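Local atomic coordinates of hydrolase, haloacid dehalogenase-like family (Chlorobaculum tepidum, PDB entry 2HCF), a protein that probably acts as a magnesium-dependent hydrolase of the haloacid dehalogenase-like family, its natural substrate not established. Residues A[6-11]-A[173-178]. Sequence-based numbering, arbitrary orientation.
With MG (magnesium ion), chain B.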
ATOM      1  N   LEU A   6       2.188  12.564  10.970  1.00 24.14           N
ATOM      2  CA  LEU A   6       1.595  12.012   9.760  1.00 22.81           C
ATOM      3  C   LEU A   6       2.036  10.549   9.669  1.00 21.85           C
ATOM      4  O   LEU A   6       3.237  10.256   9.605  1.00 21.88           O
ATOM      5  CB  LEU A   6       2.059  12.794   8.514  1.00 21.91           C
ATOM      6  CG  LEU A   6       1.636  12.212   7.155  1.00 21.96           C
ATOM      7  CD1 LEU A   6       0.142  12.112   7.075  1.00 18.02           C
ATOM      8  CD2 LEU A   6       2.134  12.975   5.959  1.00 21.60           C
ATOM      9  N   VAL A   7       1.063   9.647   9.681  1.00 21.40           N
ATOM     10  CA  VAL A   7       1.347   8.237   9.642  1.00 20.35           C
ATOM     11  C   VAL A   7       0.706   7.575   8.403  1.00 19.81           C
ATOM     12  O   VAL A   7      -0.521   7.509   8.279  1.00 18.18           O
ATOM     13  CB  VAL A   7       0.837   7.540  10.926  1.00 19.94           C
ATOM     14  CG1 VAL A   7       1.356   6.116  10.976  1.00 20.95           C
ATOM     15  CG2 VAL A   7       1.283   8.308  12.163  1.00 20.75           C
ATOM     16  N   LEU A   8       1.560   7.023   7.555  1.00 18.51           N
ATOM     17  CA  LEU A   8       1.159   6.473   6.264  1.00 19.23           C
ATOM     18  C   LEU A   8       1.407   4.962   6.246  1.00 18.67           C
ATOM     19  O   LEU A   8       2.511   4.492   6.495  1.00 19.46           O
ATOM     20  CB  LEU A   8       1.925   7.185   5.142  1.00 19.79           C
ATOM     21  CG  LEU A   8       1.746   8.702   5.033  1.00 20.56           C
ATOM     22  CD1 LEU A   8       2.722   9.254   4.016  1.00 20.62           C
ATOM     23  CD2 LEU A   8       0.324   9.081   4.670  1.00 23.47           C
ATOM     24  N   PHE A   9       0.360   4.214   5.937  1.00 18.79           N
ATOM     25  CA  PHE A   9       0.345   2.753   5.964  1.00 18.46           C
ATOM     26  C   PHE A   9       0.174   2.187   4.564  1.00 18.79           C
ATOM     27  O   PHE A   9      -0.733   2.617   3.788  1.00 18.21           O
ATOM     28  CB  PHE A   9      -0.869   2.251   6.750  1.00 17.71           C
ATOM     29  CG  PHE A   9      -0.686   2.221   8.258  1.00 17.25           C
ATOM     30  CD1 PHE A   9      -0.154   1.092   8.877  1.00 17.31           C
ATOM     31  CD2 PHE A   9      -1.140   3.270   9.064  1.00 17.09           C
ATOM     32  CE1 PHE A   9      -0.017   1.041  10.257  1.00 17.67           C
ATOM     33  CE2 PHE A   9      -1.002   3.224  10.429  1.00 16.14           C
ATOM     34  CZ  PHE A   9      -0.438   2.100  11.027  1.00 18.31           C
ATOM     35  N   ASP A  10       1.043   1.231   4.254  1.00 19.28           N
ATOM     36  CA  ASP A  10       0.838   0.233   3.194  1.00 19.15           C
ATOM     37  C   ASP A  10      -0.310  -0.716   3.549  1.00 19.16           C
ATOM     38  O   ASP A  10      -0.625  -0.846   4.705  1.00 18.35           O
ATOM     39  CB  ASP A  10       2.137  -0.547   3.068  1.00 20.33           C
ATOM     40  CG  ASP A  10       2.076  -1.614   1.993  1.00 21.95           C
ATOM     41  OD1 ASP A  10       1.880  -1.212   0.829  1.00 21.62           O
ATOM     42  OD2 ASP A  10       2.259  -2.819   2.325  1.00 17.17           O
ATOM     43  N   ILE A  11      -0.953  -1.343   2.557  1.00 18.90           N
ATOM     44  CA  ILE A  11      -2.046  -2.295   2.782  1.00 18.30           C
ATOM     45  C   ILE A  11      -1.544  -3.765   2.820  1.00 18.75           C
ATOM     46  O   ILE A  11      -1.465  -4.377   3.909  1.00 17.90           O
ATOM     47  CB  ILE A  11      -3.158  -2.093   1.736  1.00 18.86           C
ATOM     48  CG1 ILE A  11      -3.646  -0.627   1.776  1.00 17.56           C
ATOM     49  CG2 ILE A  11      -4.304  -3.079   1.961  1.00 17.57           C
ATOM     50  CD1 ILE A  11      -4.789  -0.324   0.845  1.00 17.81           C
ATOM     51  N   ILE A 173       6.972  12.502  10.078  1.00 21.08           N
ATOM     52  CA  ILE A 173       6.365  11.672   9.049  1.00 21.43           C
ATOM     53  C   ILE A 173       6.811  10.222   9.234  1.00 21.02           C
ATOM     54  O   ILE A 173       7.999   9.936   9.313  1.00 20.43           O
ATOM     55  CB  ILE A 173       6.753  12.125   7.626  1.00 21.49           C
ATOM     56  CG1 ILE A 173       6.447  13.625   7.433  1.00 21.18           C
ATOM     57  CG2 ILE A 173       6.010  11.242   6.572  1.00 21.72           C
ATOM     58  CD1 ILE A 173       7.186  14.248   6.235  1.00 21.48           C
ATOM     59  N   VAL A 174       5.836   9.326   9.302  1.00 20.47           N
ATOM     60  CA  VAL A 174       6.091   7.904   9.541  1.00 20.65           C
ATOM     61  C   VAL A 174       5.465   7.092   8.406  1.00 19.80           C
ATOM     62  O   VAL A 174       4.261   7.206   8.117  1.00 18.90           O
ATOM     63  CB  VAL A 174       5.520   7.456  10.913  1.00 20.31           C
ATOM     64  CG1 VAL A 174       5.760   5.979  11.152  1.00 21.09           C
ATOM     65  CG2 VAL A 174       6.135   8.275  12.027  1.00 21.48           C
ATOM     66  N   ILE A 175       6.307   6.299   7.752  1.00 19.81           N
ATOM     67  CA  ILE A 175       5.876   5.471   6.658  1.00 20.34           C
ATOM     68  C   ILE A 175       6.052   4.005   7.004  1.00 19.95           C
ATOM     69  O   ILE A 175       7.154   3.559   7.307  1.00 20.32           O
ATOM     70  CB  ILE A 175       6.615   5.849   5.393  1.00 19.63           C
ATOM     71  CG1 ILE A 175       5.997   7.136   4.846  1.00 20.38           C
ATOM     72  CG2 ILE A 175       6.513   4.776   4.338  1.00 19.60           C
ATOM     73  CD1 ILE A 175       6.876   7.897   3.900  1.00 21.05           C
ATOM     74  N   ILE A 176       4.946   3.264   6.953  1.00 19.70           N
ATOM     75  CA  ILE A 176       4.905   1.890   7.450  1.00 19.47           C
ATOM     76  C   ILE A 176       4.597   0.885   6.330  1.00 19.84           C
ATOM     77  O   ILE A 176       3.584   1.026   5.606  1.00 20.03           O
ATOM     78  CB  ILE A 176       3.856   1.753   8.582  1.00 19.34           C
ATOM     79  CG1 ILE A 176       4.206   2.698   9.734  1.00 19.84           C
ATOM     80  CG2 ILE A 176       3.754   0.310   9.075  1.00 19.69           C
ATOM     81  CD1 ILE A 176       3.034   3.025  10.662  1.00 18.54           C
ATOM     82  N   GLY A 177       5.430  -0.156   6.249  1.00 18.86           N
ATOM     83  CA  GLY A 177       5.222  -1.272   5.329  1.00 18.73           C
ATOM     84  C   GLY A 177       6.096  -2.493   5.555  1.00 18.42           C
ATOM     85  O   GLY A 177       6.873  -2.542   6.498  1.00 18.05           O
ATOM     86  N   ASP A 178       5.997  -3.455   4.635  1.00 18.67           N
ATOM     87  CA  ASP A 178       6.556  -4.804   4.786  1.00 17.25           C
ATOM     88  C   ASP A 178       7.652  -5.212   3.796  1.00 17.53           C
ATOM     89  O   ASP A 178       8.078  -6.370   3.835  1.00 16.91           O
ATOM     90  CB  ASP A 178       5.419  -5.829   4.715  1.00 17.89           C
ATOM     91  CG  ASP A 178       4.811  -5.942   3.296  1.00 19.52           C
ATOM     92  OD1 ASP A 178       4.308  -4.898   2.816  1.00 19.72           O
ATOM     93  OD2 ASP A 178       4.830  -7.067   2.695  1.00 19.33           O
TER
HETATM   94 MG    MG B 300       3.039  -4.354   1.235  1.00 15.09          MG
HETATM   95  O   HOH W   1       1.964  -3.919  -0.545  1.00 16.02           O
HETATM   96  O   HOH W   2       3.657  -6.332   0.370  1.00 17.21           O
HETATM   97  O   HOH W   3       4.412  -3.028   0.434  1.00 13.89           O
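Strands 6-9 and 173-177 run parallel, their axes 4.8 Å apart, and four backbone hydrogen bonds join them: Val-174 N to Leu-6 O, Leu-8 N to Val-174 O, Ile-176 N to Leu-8 O and Asp-10 N to Ile-176 O. On the sheet face of Val-7, Phe-9, Val-174 and Ile-176, the end of Ile-176 carries the packing. Its CD1 lies over one face of the Phe-9 ring, off-centre, in a CH-pi contact 3.8 Å from the centroid. The same methyl meets Val-7 CG1 at 3.5 Å. CG1 of Ile-176 is anti to its carbonyl carbon (chi1 -59°), which, with the extended chi2 of 160°, carries CD1 back toward Val-7. An alanine at Phe-9 would probably leave the Ile-176 methyl without its aromatic partner and open a gap over it. On the other face, Leu-8 CD1 packs alongside Ile-175 CG1 at 4.0 Å, and helix 152-164 covers Leu-8. Past the strand ends, Asp-10 OD2 binds magnesium at 2.0 Å and Asp-178 OD1 at 2.1 Å. These oxygens are 3.0 Å apart, a closeness the shared cation probably offsets. Three waters and Asp-12 O complete the metal shell. Thr-14 OG1 hydrogen-bonds Asp-10 OD2, while Arg-149 forms a salt bridge with Asp-10 OD1. Acidic residues gathered around magnesium at the C-terminal ends of adjacent parallel strands are characteristic of the Rossmann-like HAD core, and Asp-10, Asp-12 and Thr-14 are consistent with its DxDx(T/V) motif.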